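Local coordinates for DegV domain-containing protein spr0652 (Streptococcus pneumoniae, PDB 6CNG), which binds long-chain fatty acids, here linoleic acid, and probably carries them for phosphorylation by a fatty acid kinase, at residues 32-37 and 59-64; 148-153 and 275-280; 206-211 and 229-234; 221-226 and 236-241. One frame throughout, in Å; residues are numbered along the deposited sequence.

Contact 1 (32-37 and 59-64)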
loop_
_atom_site.group_PDB
_atom_site.type_symbol
_atom_site.label_atom_id
_atom_site.label_comp_id
_atom_site.label_asym_id
_atom_site.label_seq_id
_atom_site.Cartn_x
_atom_site.Cartn_y
_atom_site.Cartn_z
ATOM N N ASP A 32 4.072 -2.227 -2.456
ATOM C CA ASP A 32 5.477 -1.903 -2.575
ATOM C C ASP A 32 6.320 -3.017 -3.165
ATOM O O ASP A 32 7.471 -2.755 -3.507
ATOM C CB ASP A 32 6.006 -1.522 -1.193
ATOM C CG ASP A 32 5.172 -0.434 -0.545
ATOM O OD1 ASP A 32 5.111 0.671 -1.084
ATOM O OD2 ASP A 32 4.540 -0.713 0.471
ATOM N N TYR A 33 5.784 -4.231 -3.291
ATOM C CA TYR A 33 6.514 -5.342 -3.883
ATOM C C TYR A 33 6.661 -5.148 -5.389
ATOM O O TYR A 33 5.689 -4.858 -6.086
ATOM C CB TYR A 33 5.759 -6.655 -3.635
ATOM C CG TYR A 33 5.785 -7.176 -2.219
ATOM C CD1 TYR A 33 6.957 -7.235 -1.498
ATOM C CD2 TYR A 33 4.631 -7.605 -1.610
ATOM C CE1 TYR A 33 6.967 -7.717 -0.205
ATOM C CE2 TYR A 33 4.629 -8.083 -0.330
ATOM C CZ TYR A 33 5.794 -8.143 0.374
ATOM O OH TYR A 33 5.753 -8.631 1.669
ATOM N N ARG A 34 7.880 -5.345 -5.895
ATOM C CA ARG A 34 8.066 -5.612 -7.318
ATOM C C ARG A 34 8.171 -7.107 -7.590
ATOM O O ARG A 34 7.738 -7.580 -8.646
ATOM C CB ARG A 34 9.314 -4.902 -7.862
ATOM C CG ARG A 34 9.615 -3.485 -7.324
ATOM C CD ARG A 34 8.576 -2.487 -7.741
ATOM N NE ARG A 34 9.129 -1.140 -7.819
ATOM C CZ ARG A 34 8.436 -0.072 -8.199
ATOM N NH1 ARG A 34 7.160 -0.191 -8.524
ATOM N NH2 ARG A 34 9.021 1.113 -8.261
ATOM N N GLN A 35 8.707 -7.842 -6.622
ATOM C CA GLN A 35 8.755 -9.287 -6.632
ATOM C C GLN A 35 8.154 -9.756 -5.323
ATOM O O GLN A 35 8.456 -9.196 -4.276
ATOM C CB GLN A 35 10.208 -9.800 -6.674
ATOM C CG GLN A 35 11.028 -9.377 -7.893
ATOM C CD GLN A 35 12.492 -9.775 -7.807
ATOM O OE1 GLN A 35 12.997 -10.500 -8.656
ATOM N NE2 GLN A 35 13.178 -9.291 -6.794
ATOM N N LEU A 36 7.355 -10.811 -5.384
ATOM C CA LEU A 36 6.729 -11.368 -4.195
ATOM C C LEU A 36 7.681 -12.358 -3.579
ATOM O O LEU A 36 8.084 -13.296 -4.256
ATOM C CB LEU A 36 5.463 -12.092 -4.591
ATOM C CG LEU A 36 4.515 -12.485 -3.463
ATOM C CD1 LEU A 36 4.234 -11.348 -2.529
ATOM C CD2 LEU A 36 3.255 -12.946 -4.107
ATOM N N PRO A 37 8.113 -12.174 -2.339
ATOM C CA PRO A 37 8.999 -13.162 -1.744
ATOM C C PRO A 37 8.413 -14.560 -1.837
ATOM O O PRO A 37 7.251 -14.803 -1.471
ATOM C CB PRO A 37 9.140 -12.679 -0.297
ATOM C CG PRO A 37 8.960 -11.247 -0.357
ATOM C CD PRO A 37 7.925 -11.031 -1.433
ATOM N N PHE A 59 6.098 9.412 -15.602
ATOM C CA PHE A 59 6.844 8.363 -14.949
ATOM C C PHE A 59 5.882 7.217 -14.698
ATOM O O PHE A 59 4.788 7.413 -14.152
ATOM C CB PHE A 59 7.430 8.875 -13.643
ATOM C CG PHE A 59 8.392 10.011 -13.818
ATOM C CD1 PHE A 59 7.945 11.319 -13.848
ATOM C CD2 PHE A 59 9.754 9.777 -13.940
ATOM C CE1 PHE A 59 8.832 12.354 -14.001
ATOM C CE2 PHE A 59 10.652 10.822 -14.094
ATOM C CZ PHE A 59 10.195 12.106 -14.120
ATOM N N VAL A 60 6.267 6.040 -15.137
ATOM C CA VAL A 60 5.465 4.851 -14.920
ATOM C C VAL A 60 6.070 4.098 -13.751
ATOM O O VAL A 60 7.282 3.869 -13.708
ATOM C CB VAL A 60 5.402 3.989 -16.182
ATOM C CG1 VAL A 60 4.589 2.755 -15.901
ATOM C CG2 VAL A 60 4.790 4.786 -17.293
ATOM N N ASP A 61 5.219 3.743 -12.787
ATOM C CA ASP A 61 5.669 3.184 -11.514
ATOM C C ASP A 61 5.766 1.669 -11.615
ATOM O O ASP A 61 5.026 0.920 -10.979
ATOM C CB ASP A 61 4.726 3.595 -10.392
ATOM C CG ASP A 61 5.261 3.245 -8.986
ATOM O OD1 ASP A 61 6.459 2.964 -8.816
ATOM O OD2 ASP A 61 4.461 3.266 -8.034
ATOM N N ASP A 62 6.698 1.238 -12.447
ATOM C CA ASP A 62 7.125 -0.145 -12.526
ATOM C C ASP A 62 8.550 -0.228 -11.995
ATOM O O ASP A 62 9.148 0.765 -11.586
ATOM C CB ASP A 62 6.933 -0.684 -13.940
ATOM C CG ASP A 62 7.847 -0.068 -14.919
ATOM O OD1 ASP A 62 8.931 0.371 -14.503
ATOM O OD2 ASP A 62 7.487 -0.033 -16.113
ATOM N N ALA A 63 9.101 -1.436 -11.994
ATOM C CA ALA A 63 10.407 -1.634 -11.373
ATOM C C ALA A 63 11.549 -0.972 -12.142
ATOM O O ALA A 63 12.641 -0.831 -11.580
ATOM C CB ALA A 63 10.694 -3.122 -11.213
ATOM N N SER A 64 11.321 -0.586 -13.403
ATOM C CA SER A 64 12.260 0.232 -14.160
ATOM C C SER A 64 12.425 1.642 -13.587
ATOM O O SER A 64 13.439 2.296 -13.864
ATOM C CB SER A 64 11.781 0.341 -15.614
ATOM O OG SER A 64 11.227 -0.886 -16.093
#

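Contact 2 (148-153 and 275-280)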
loop_
_atom_site.group_PDB
_atom_site.type_symbol
_atom_site.label_atom_id
_atom_site.label_comp_id
_atom_site.label_asym_id
_atom_site.label_seq_id
_atom_site.Cartn_x
_atom_site.Cartn_y
_atom_site.Cartn_z
ATOM N N LEU A 148 -1.439 -8.109 2.693
ATOM C CA LEU A 148 -2.506 -8.855 2.048
ATOM C C LEU A 148 -1.956 -9.730 0.949
ATOM O O LEU A 148 -2.389 -10.863 0.765
ATOM C CB LEU A 148 -3.521 -7.910 1.439
ATOM C CG LEU A 148 -4.325 -7.059 2.395
ATOM C CD1 LEU A 148 -5.277 -6.223 1.598
ATOM C CD2 LEU A 148 -5.077 -7.897 3.358
ATOM N N VAL A 149 -1.014 -9.205 0.187
ATOM C CA VAL A 149 -0.432 -9.978 -0.895
ATOM C C VAL A 149 0.390 -11.136 -0.360
ATOM O O VAL A 149 0.325 -12.252 -0.875
ATOM C CB VAL A 149 0.367 -9.016 -1.780
ATOM C CG1 VAL A 149 1.438 -9.735 -2.490
ATOM C CG2 VAL A 149 -0.584 -8.361 -2.736
ATOM N N GLU A 150 1.173 -10.894 0.677
ATOM C CA GLU A 150 1.874 -11.975 1.328
ATOM C C GLU A 150 0.910 -13.050 1.806
ATOM O O GLU A 150 1.189 -14.246 1.675
ATOM C CB GLU A 150 2.666 -11.424 2.506
ATOM C CG GLU A 150 3.165 -12.538 3.404
ATOM C CD GLU A 150 4.092 -12.074 4.506
ATOM O OE1 GLU A 150 4.719 -12.938 5.155
ATOM O OE2 GLU A 150 4.199 -10.850 4.700
ATOM N N LYS A 151 -0.221 -12.649 2.373
ATOM C CA LYS A 151 -1.151 -13.624 2.895
ATOM C C LYS A 151 -1.810 -14.415 1.783
ATOM O O LYS A 151 -2.014 -15.620 1.912
ATOM C CB LYS A 151 -2.200 -12.931 3.738
ATOM C CG LYS A 151 -3.215 -13.895 4.313
ATOM C CD LYS A 151 -2.620 -14.998 5.166
ATOM C CE LYS A 151 -1.785 -14.467 6.283
ATOM N NZ LYS A 151 -1.587 -15.436 7.398
ATOM N N LEU A 152 -2.187 -13.767 0.703
ATOM C CA LEU A 152 -2.739 -14.538 -0.387
ATOM C C LEU A 152 -1.762 -15.629 -0.801
ATOM O O LEU A 152 -2.153 -16.787 -0.998
ATOM C CB LEU A 152 -3.035 -13.616 -1.546
ATOM C CG LEU A 152 -4.172 -12.636 -1.384
ATOM C CD1 LEU A 152 -4.215 -11.654 -2.495
ATOM C CD2 LEU A 152 -5.477 -13.402 -1.347
ATOM N N ASN A 153 -0.479 -15.282 -0.899
ATOM C CA ASN A 153 0.532 -16.254 -1.262
ATOM C C ASN A 153 0.624 -17.356 -0.233
ATOM O O ASN A 153 0.697 -18.533 -0.579
ATOM C CB ASN A 153 1.884 -15.559 -1.395
ATOM C CG ASN A 153 2.903 -16.413 -2.130
ATOM O OD1 ASN A 153 2.669 -16.812 -3.268
ATOM N ND2 ASN A 153 4.032 -16.688 -1.486
ATOM N N ASP A 275 7.390 -10.183 13.744
ATOM C CA ASP A 275 7.910 -10.522 12.440
ATOM C C ASP A 275 7.753 -9.232 11.648
ATOM O O ASP A 275 6.673 -8.920 11.153
ATOM C CB ASP A 275 7.114 -11.688 11.865
ATOM C CG ASP A 275 7.494 -12.027 10.420
ATOM O OD1 ASP A 275 8.412 -11.381 9.857
ATOM O OD2 ASP A 275 6.865 -12.951 9.851
ATOM N N ILE A 276 8.821 -8.475 11.561
ATOM C CA ILE A 276 8.795 -7.164 10.940
ATOM C C ILE A 276 9.655 -7.184 9.689
ATOM O O ILE A 276 10.768 -7.723 9.691
ATOM C CB ILE A 276 9.322 -6.109 11.931
ATOM C CG1 ILE A 276 8.539 -6.168 13.229
ATOM C CG2 ILE A 276 9.261 -4.709 11.318
ATOM C CD1 ILE A 276 9.133 -5.292 14.289
ATOM N N LYS A 277 9.114 -6.588 8.619
ATOM C CA LYS A 277 9.813 -6.290 7.379
ATOM C C LYS A 277 9.813 -4.781 7.152
ATOM O O LYS A 277 8.858 -4.086 7.495
ATOM C CB LYS A 277 9.117 -6.962 6.186
ATOM C CG LYS A 277 8.888 -8.473 6.294
ATOM C CD LYS A 277 7.852 -8.970 5.245
ATOM C CE LYS A 277 7.191 -10.321 5.618
ATOM N NZ LYS A 277 6.417 -10.328 6.916
ATOM N N ILE A 278 10.894 -4.265 6.583
ATOM C CA ILE A 278 10.990 -2.860 6.197
ATOM C C ILE A 278 11.221 -2.845 4.689
ATOM O O ILE A 278 12.164 -3.483 4.198
ATOM C CB ILE A 278 12.121 -2.138 6.951
ATOM C CG1 ILE A 278 12.034 -2.405 8.453
ATOM C CG2 ILE A 278 12.103 -0.650 6.664
ATOM C CD1 ILE A 278 13.258 -1.931 9.227
ATOM N N LEU A 279 10.331 -2.174 3.951
ATOM C CA LEU A 279 10.414 -2.122 2.494
ATOM C C LEU A 279 10.477 -0.683 2.010
ATOM O O LEU A 279 9.851 0.197 2.593
ATOM C CB LEU A 279 9.194 -2.761 1.816
ATOM C CG LEU A 279 8.914 -4.217 2.128
ATOM C CD1 LEU A 279 7.638 -4.596 1.434
ATOM C CD2 LEU A 279 10.065 -5.049 1.658
ATOM N N PRO A 280 11.188 -0.418 0.927
ATOM C CA PRO A 280 11.125 0.915 0.346
ATOM C C PRO A 280 9.781 1.127 -0.345
ATOM O O PRO A 280 9.199 0.212 -0.924
ATOM C CB PRO A 280 12.300 0.917 -0.634
ATOM C CG PRO A 280 12.441 -0.474 -1.025
ATOM C CD PRO A 280 11.961 -1.336 0.088
#

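Contact 3 (206-211 and 229-234)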
loop_
_atom_site.group_PDB
_atom_site.type_symbol
_atom_site.label_atom_id
_atom_site.label_comp_id
_atom_site.label_asym_id
_atom_site.label_seq_id
_atom_site.Cartn_x
_atom_site.Cartn_y
_atom_site.Cartn_z
ATOM N N ASN A 206 7.907 21.025 11.680
ATOM C CA ASN A 206 8.203 20.130 12.803
ATOM C C ASN A 206 7.037 19.232 13.201
ATOM O O ASN A 206 7.144 18.533 14.196
ATOM C CB ASN A 206 8.742 20.879 14.034
ATOM C CG ASN A 206 9.625 20.002 14.909
ATOM O OD1 ASN A 206 10.075 18.953 14.456
ATOM N ND2 ASN A 206 9.882 20.423 16.159
ATOM N N ILE A 207 5.944 19.204 12.450
ATOM C CA ILE A 207 4.754 18.461 12.839
ATOM C C ILE A 207 4.460 17.392 11.794
ATOM O O ILE A 207 4.100 17.709 10.654
ATOM C CB ILE A 207 3.555 19.393 13.036
ATOM C CG1 ILE A 207 3.802 20.325 14.230
ATOM C CG2 ILE A 207 2.310 18.596 13.223
ATOM C CD1 ILE A 207 4.100 19.615 15.534
ATOM N N ARG A 208 4.580 16.120 12.195
ATOM C CA ARG A 208 4.303 14.986 11.325
ATOM C C ARG A 208 2.917 14.448 11.633
ATOM O O ARG A 208 2.505 14.410 12.793
ATOM C CB ARG A 208 5.349 13.893 11.509
ATOM C CG ARG A 208 6.757 14.441 11.544
ATOM C CD ARG A 208 7.840 13.396 11.428
ATOM N NE ARG A 208 9.162 14.029 11.569
ATOM C CZ ARG A 208 10.291 13.405 11.923
ATOM N NH1 ARG A 208 10.298 12.103 12.180
ATOM N NH2 ARG A 208 11.425 14.093 12.024
ATOM N N MET A 209 2.188 14.082 10.585
ATOM C CA MET A 209 0.843 13.545 10.717
ATOM C C MET A 209 0.898 12.068 11.061
ATOM O O MET A 209 1.397 11.261 10.287
ATOM C CB MET A 209 0.086 13.705 9.413
ATOM C CG MET A 209 -1.311 13.168 9.486
ATOM S SD MET A 209 -2.175 13.340 7.942
ATOM C CE MET A 209 -3.836 12.802 8.342
ATOM N N VAL A 210 0.336 11.714 12.195
ATOM C CA VAL A 210 0.175 10.327 12.584
ATOM C C VAL A 210 -1.273 9.972 12.306
ATOM O O VAL A 210 -2.189 10.611 12.824
ATOM C CB VAL A 210 0.520 10.142 14.062
ATOM C CG1 VAL A 210 0.297 8.745 14.472
ATOM C CG2 VAL A 210 1.945 10.538 14.313
ATOM N N GLY A 211 -1.491 8.982 11.465
ATOM C CA GLY A 211 -2.839 8.713 11.036
ATOM C C GLY A 211 -3.024 7.250 10.743
ATOM O O GLY A 211 -2.093 6.450 10.804
ATOM N N LYS A 229 11.514 11.614 17.585
ATOM C CA LYS A 229 11.334 10.751 18.749
ATOM C C LYS A 229 9.892 10.725 19.232
ATOM O O LYS A 229 9.405 9.686 19.687
ATOM C CB LYS A 229 12.280 11.159 19.880
ATOM C CG LYS A 229 13.752 11.233 19.447
ATOM C CD LYS A 229 14.266 9.918 18.817
ATOM C CE LYS A 229 15.746 10.011 18.355
ATOM N NZ LYS A 229 15.966 10.808 17.099
ATOM N N LYS A 230 9.197 11.862 19.147
ATOM C CA LYS A 230 7.766 11.876 19.424
ATOM C C LYS A 230 6.985 11.137 18.340
ATOM O O LYS A 230 5.935 10.561 18.628
ATOM C CB LYS A 230 7.265 13.314 19.583
ATOM C CG LYS A 230 8.022 14.115 20.611
ATOM C CD LYS A 230 7.876 13.553 21.995
ATOM C CE LYS A 230 8.764 14.286 22.998
ATOM N NZ LYS A 230 9.071 13.481 24.231
ATOM N N SER A 231 7.483 11.124 17.105
ATOM C CA SER A 231 6.819 10.361 16.053
ATOM C C SER A 231 6.904 8.866 16.330
ATOM O O SER A 231 5.938 8.124 16.113
ATOM C CB SER A 231 7.449 10.653 14.686
ATOM O OG SER A 231 7.140 11.950 14.235
ATOM N N VAL A 232 8.055 8.394 16.807
ATOM C CA VAL A 232 8.173 6.968 17.078
ATOM C C VAL A 232 7.289 6.580 18.252
ATOM O O VAL A 232 6.542 5.601 18.176
ATOM C CB VAL A 232 9.637 6.547 17.264
ATOM C CG1 VAL A 232 9.710 5.095 17.756
ATOM C CG2 VAL A 232 10.367 6.691 15.947
ATOM N N GLN A 233 7.352 7.347 19.346
ATOM C CA GLN A 233 6.508 7.046 20.495
ATOM C C GLN A 233 5.035 6.993 20.101
ATOM O O GLN A 233 4.310 6.084 20.513
ATOM C CB GLN A 233 6.756 8.069 21.603
ATOM C CG GLN A 233 6.064 7.753 22.945
ATOM C CD GLN A 233 6.635 6.542 23.672
ATOM O OE1 GLN A 233 7.841 6.469 23.977
ATOM N NE2 GLN A 233 5.753 5.599 24.000
ATOM N N ALA A 234 4.581 7.954 19.297
ATOM C CA ALA A 234 3.180 7.997 18.905
ATOM C C ALA A 234 2.813 6.774 18.098
ATOM O O ALA A 234 1.752 6.190 18.297
ATOM C CB ALA A 234 2.904 9.251 18.080
#

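Contact 4 (221-226 and 236-241)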
loop_
_atom_site.group_PDB
_atom_site.type_symbol
_atom_site.label_atom_id
_atom_site.label_comp_id
_atom_site.label_asym_id
_atom_site.label_seq_id
_atom_site.Cartn_x
_atom_site.Cartn_y
_atom_site.Cartn_z
ATOM N N LEU A 221 -6.719 11.457 10.889
ATOM C CA LEU A 221 -5.720 11.906 11.827
ATOM C C LEU A 221 -5.906 11.253 13.183
ATOM O O LEU A 221 -7.026 11.034 13.645
ATOM C CB LEU A 221 -5.853 13.408 11.985
ATOM C CG LEU A 221 -4.865 14.064 12.918
ATOM C CD1 LEU A 221 -3.466 13.861 12.468
ATOM C CD2 LEU A 221 -5.221 15.522 12.981
ATOM N N LEU A 222 -4.780 10.989 13.836
ATOM C CA LEU A 222 -4.760 10.372 15.147
ATOM C C LEU A 222 -3.943 11.189 16.128
ATOM O O LEU A 222 -4.333 11.367 17.285
ATOM C CB LEU A 222 -4.130 8.988 15.091
ATOM C CG LEU A 222 -4.851 7.912 14.304
ATOM C CD1 LEU A 222 -4.064 6.657 14.391
ATOM C CD2 LEU A 222 -6.247 7.688 14.777
ATOM N N GLN A 223 -2.776 11.633 15.702
ATOM C CA GLN A 223 -1.906 12.416 16.556
ATOM C C GLN A 223 -1.085 13.334 15.678
ATOM O O GLN A 223 -0.807 13.033 14.518
ATOM C CB GLN A 223 -0.938 11.580 17.414
ATOM C CG GLN A 223 -1.576 10.808 18.546
ATOM C CD GLN A 223 -0.549 10.231 19.498
ATOM O OE1 GLN A 223 0.515 10.824 19.713
ATOM N NE2 GLN A 223 -0.858 9.065 20.070
ATOM N N LYS A 224 -0.751 14.476 16.231
ATOM C CA LYS A 224 0.297 15.327 15.699
ATOM C C LYS A 224 1.485 15.120 16.623
ATOM O O LYS A 224 1.329 15.155 17.846
ATOM C CB LYS A 224 -0.171 16.780 15.707
ATOM C CG LYS A 224 -1.568 17.002 15.086
ATOM C CD LYS A 224 -2.147 18.405 15.364
ATOM C CE LYS A 224 -3.681 18.423 15.429
ATOM N NZ LYS A 224 -4.372 18.710 14.119
ATOM N N ALA A 225 2.640 14.814 16.061
ATOM C CA ALA A 225 3.837 14.613 16.867
ATOM C C ALA A 225 4.883 15.617 16.432
ATOM O O ALA A 225 5.176 15.723 15.238
ATOM C CB ALA A 225 4.390 13.209 16.697
ATOM N N ARG A 226 5.428 16.358 17.400
ATOM C CA ARG A 226 6.453 17.365 17.133
ATOM C C ARG A 226 7.805 16.678 17.215
ATOM O O ARG A 226 8.354 16.488 18.308
ATOM C CB ARG A 226 6.376 18.524 18.117
ATOM C CG ARG A 226 7.503 19.551 17.944
ATOM C CD ARG A 226 7.006 20.963 18.174
ATOM N NE ARG A 226 6.632 21.600 16.915
ATOM C CZ ARG A 226 5.579 22.397 16.738
ATOM N NH1 ARG A 226 4.733 22.676 17.728
ATOM N NH2 ARG A 226 5.362 22.912 15.541
ATOM N N TYR A 236 4.294 3.818 18.128
ATOM C CA TYR A 236 4.271 2.674 19.025
ATOM C C TYR A 236 3.008 2.672 19.866
ATOM O O TYR A 236 2.346 1.647 19.989
ATOM C CB TYR A 236 5.500 2.762 19.922
ATOM C CG TYR A 236 5.582 1.795 21.068
ATOM C CD1 TYR A 236 6.234 0.592 20.921
ATOM C CD2 TYR A 236 5.058 2.101 22.307
ATOM C CE1 TYR A 236 6.333 -0.298 21.975
ATOM C CE2 TYR A 236 5.160 1.223 23.361
ATOM C CZ TYR A 236 5.800 0.018 23.178
ATOM O OH TYR A 236 5.946 -0.889 24.189
ATOM N N ASP A 237 2.667 3.813 20.463
ATOM C CA ASP A 237 1.459 3.893 21.272
ATOM C C ASP A 237 0.234 3.557 20.444
ATOM O O ASP A 237 -0.641 2.816 20.884
ATOM C CB ASP A 237 1.312 5.298 21.839
ATOM C CG ASP A 237 2.351 5.627 22.884
ATOM O OD1 ASP A 237 2.906 4.715 23.503
ATOM O OD2 ASP A 237 2.600 6.819 23.121
ATOM N N GLU A 238 0.145 4.088 19.245
ATOM C CA GLU A 238 -1.040 3.817 18.443
ATOM C C GLU A 238 -1.110 2.356 18.059
ATOM O O GLU A 238 -2.193 1.797 17.939
ATOM C CB GLU A 238 -1.089 4.691 17.180
ATOM C CG GLU A 238 -1.204 6.222 17.409
ATOM C CD GLU A 238 -2.448 6.690 18.183
ATOM O OE1 GLU A 238 -3.519 6.044 18.111
ATOM O OE2 GLU A 238 -2.325 7.713 18.868
ATOM N N LEU A 239 0.033 1.724 17.859
ATOM C CA LEU A 239 0.018 0.301 17.575
ATOM C C LEU A 239 -0.550 -0.473 18.756
ATOM O O LEU A 239 -1.392 -1.358 18.599
ATOM C CB LEU A 239 1.440 -0.155 17.316
ATOM C CG LEU A 239 1.962 -0.268 15.901
ATOM C CD1 LEU A 239 3.415 -0.586 16.021
ATOM C CD2 LEU A 239 1.247 -1.335 15.133
ATOM N N VAL A 240 -0.062 -0.179 19.947
ATOM C CA VAL A 240 -0.594 -0.827 21.136
ATOM C C VAL A 240 -2.099 -0.586 21.257
ATOM O O VAL A 240 -2.874 -1.530 21.466
ATOM C CB VAL A 240 0.188 -0.354 22.375
ATOM C CG1 VAL A 240 -0.363 -0.992 23.669
ATOM C CG2 VAL A 240 1.657 -0.648 22.185
ATOM N N LYS A 241 -2.531 0.679 21.138
ATOM C CA LYS A 241 -3.932 1.026 21.332
ATOM C C LYS A 241 -4.813 0.278 20.348
ATOM O O LYS A 241 -5.946 -0.089 20.672
ATOM C CB LYS A 241 -4.143 2.530 21.134
ATOM C CG LYS A 241 -3.513 3.384 22.172
ATOM C CD LYS A 241 -3.267 4.807 21.706
ATOM C CE LYS A 241 -4.540 5.569 21.522
ATOM N NZ LYS A 241 -4.294 7.056 21.500
HETATM O O HOH W 1 2.055 9.834 21.822
#

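Contact 1 (32-37 and 59-64)
R34 joins the loop 32-37 to the turn after strand 57-60 by a salt bridge with D61. Both terminal nitrogens grip one oxygen. R34 NH1 and R34 NH2 each stand 3.2 Å from D61 OD1, which lies close to the guanidinium plane. NH2 meets it nearly along the C-O axis. NH1 comes from above the carboxylate plane, and the two nitrogens share the same face. The guanidinium and carboxylate planes are turned 75° apart, so this is not the flat pairing in which each oxygen takes its own nitrogen.

Packing adds to the charge contact. One face of the guanidinium lies over the backbone of the turn. R34 NH2 is 3.3 Å from D62 O, but the angle is too poor for a hydrogen bond. R34 NE is 3.8 Å from A63 CA. The R34 chain bends at chi2 (-66°), and its root lies alongside the methyl of A63, with R34 CB 4.0 Å from A63 CB.

Other bonds also hold the carboxylate. D61 OD1 also accepts from G283 N, and D61 OD2 accepts from L284 N and S29 OG. The two amides lie at the start of helix 283-289, whose dipole would be expected to stabilise a negative D61.

D61 is the centre of an inverse gamma turn, with a weak bond of 3.0 Å from D62 N to V60 O. The salt bridge joins two loops of the DegV fold; the side chain of D61 is about 9 Å from the bound linoleic acid.

Contact 2 (148-153 and 275-280)
K277 meets E150 across the gap between strand 275-280 and helix 143-157, and D275 stands two residues ahead of it on the same side of the strand. D275 is directed toward the helix at its CB but stops short of contact. D275 OD1 lies 3.7 Å from K277 NZ, a long ion pair within the strand. D275 OD2 is hydrogen-bonded to a glycerol, probably from the crystallisation liquor. I276 faces the other way and packs on helix 257-270.

The CA atoms of E150 and K277 are 11.5 Å apart, and two long side chains coming from opposite directions close that distance. E150 is extended beyond CG, with CG anti to the backbone N (chi1 167°). The near-straight K277 chain brings CE to the carboxylate, and the bend at chi4 (60°) swings NZ beside it. K277 NZ is 3.2 Å from E150 OE2, a salt bridge whose hydrogen bond is weak. K277 CE is equally close to that oxygen. E150 OE1 is 3.6 Å from K277 NZ and has a long, weak ion pair with R248. E150, K277 and D275 form a surface salt-bridge network.

The strand is an outermost one of the second six-stranded sheet, paired in parallel with strand 247-253. The helix follows strand 132-137 of the first sheet, so in the DegV fold the network links it to the second sheet's edge.

I278 again turns to helix 257-270, on C260. L279 returns to the K277 side and packs on V250 and on Y33 of the loop 32-37.

Contact 3 (206-211 and 229-234)
R208 and V210 of strand 207-213 meet S231 and A234 where helix 228-242 lies on one face of the second six-stranded sheet. This is helix-on-sheet packing in an alpha/beta fold: strands 207-213 and 219-226 are antiparallel neighbours, and the helix follows them in the chain. R208 and V210 are directed toward the helix. M209 between them points away.

S231 sets its hydroxyl against the aliphatic part of R208. The closest approach is 3.2 Å, between R208 CD and S231 OG. The R208 chain is extended from CG to NE and starts with CG beside the backbone N (chi1 -45°), so it passes alongside the serine. The guanidinium ends obliquely to the hydroxyl, with R208 NH1 3.8 Å from S231 OG, and no hydrogen bond crosses the contact. The hydroxyl is bonded instead to G227 O.

One turn further along the helix the contact is purely apolar. V210 CG2 is 4.1 Å from A234 CB, and it is the methyl branch anti to the carbonyl carbon that faces the alanine. S231 also touches V181 of strand 176-182, and A234 touches Q223.

S231 and A234 are small, consistent with the short spacing: R208 CA and S231 CA are 7.1 Å apart. The chemistry is that of close packing, with the buried serine hydroxyl satisfied by the carbonyl of G227, just before the helix, and not by the arginine.

Contact 4 (221-226 and 236-241)
Q223 and E238 meet because one side chain is straight and the other bent. Q223 is extended beyond CG, which carries its amide out from the strand to helix 228-242. E238 folds at chi2 (-60°), which brings its carboxylate up to Q223.

Q223 NE2 then donates to E238 OE2. The modelled distance of 2.3 Å is far shorter than usual for such a pair, so the exact length is doubtful. Amide and carboxylate planes are 78° apart. The amide oxygen looks elsewhere: a water donates to Q223 OE1 at 2.8 Å and, more weakly, to D237 OD2 at 3.3 Å. Both ends of the amide thus reach the helix, one directly at a doubtful length and one through this water.

E238 OE2 also receives K241 NZ at 3.4 Å, a salt bridge with a weak hydrogen bond. L222 meets the second oxygen with a methyl, its CD1 3.8 Å from E238 OE1. L179 of strand 176-182 also packs against E238.

L222 and Q223 both face V210 in a classic beta bulge. Consecutive residues therefore turn toward the helix, one apolar and one polar. The axes of segments 221-226 and 236-241 lie 156° apart, roughly antiparallel.

E238 is buried yet acidic. K241 would be expected to stabilise its negative charge, as would the amide if its short contact is a true bond, while the leucines pack against the same side chain.

Contacts 3 and 4 hold the same helix, 228-242, to neighbouring strands of one sheet, and backbone bonds between V210 and L222-Q223 join them. Contact 3 is buried and mostly van der Waals. Contact 4, nearer the solvent, adds an amide, a water and a lysine. Contacts 1 and 2 lie elsewhere and rest on charge. Contact 1 is partly buried, with an aspartate held by several donors. Contact 2 is a surface salt bridge with a weak hydrogen bond. These two touch through L36 with V149 and Y33 with L279. Contact 2 reaches the same sheet as contacts 3 and 4, at the other outermost strand. Contact 1 joins a loop to the turn after strand 57-60.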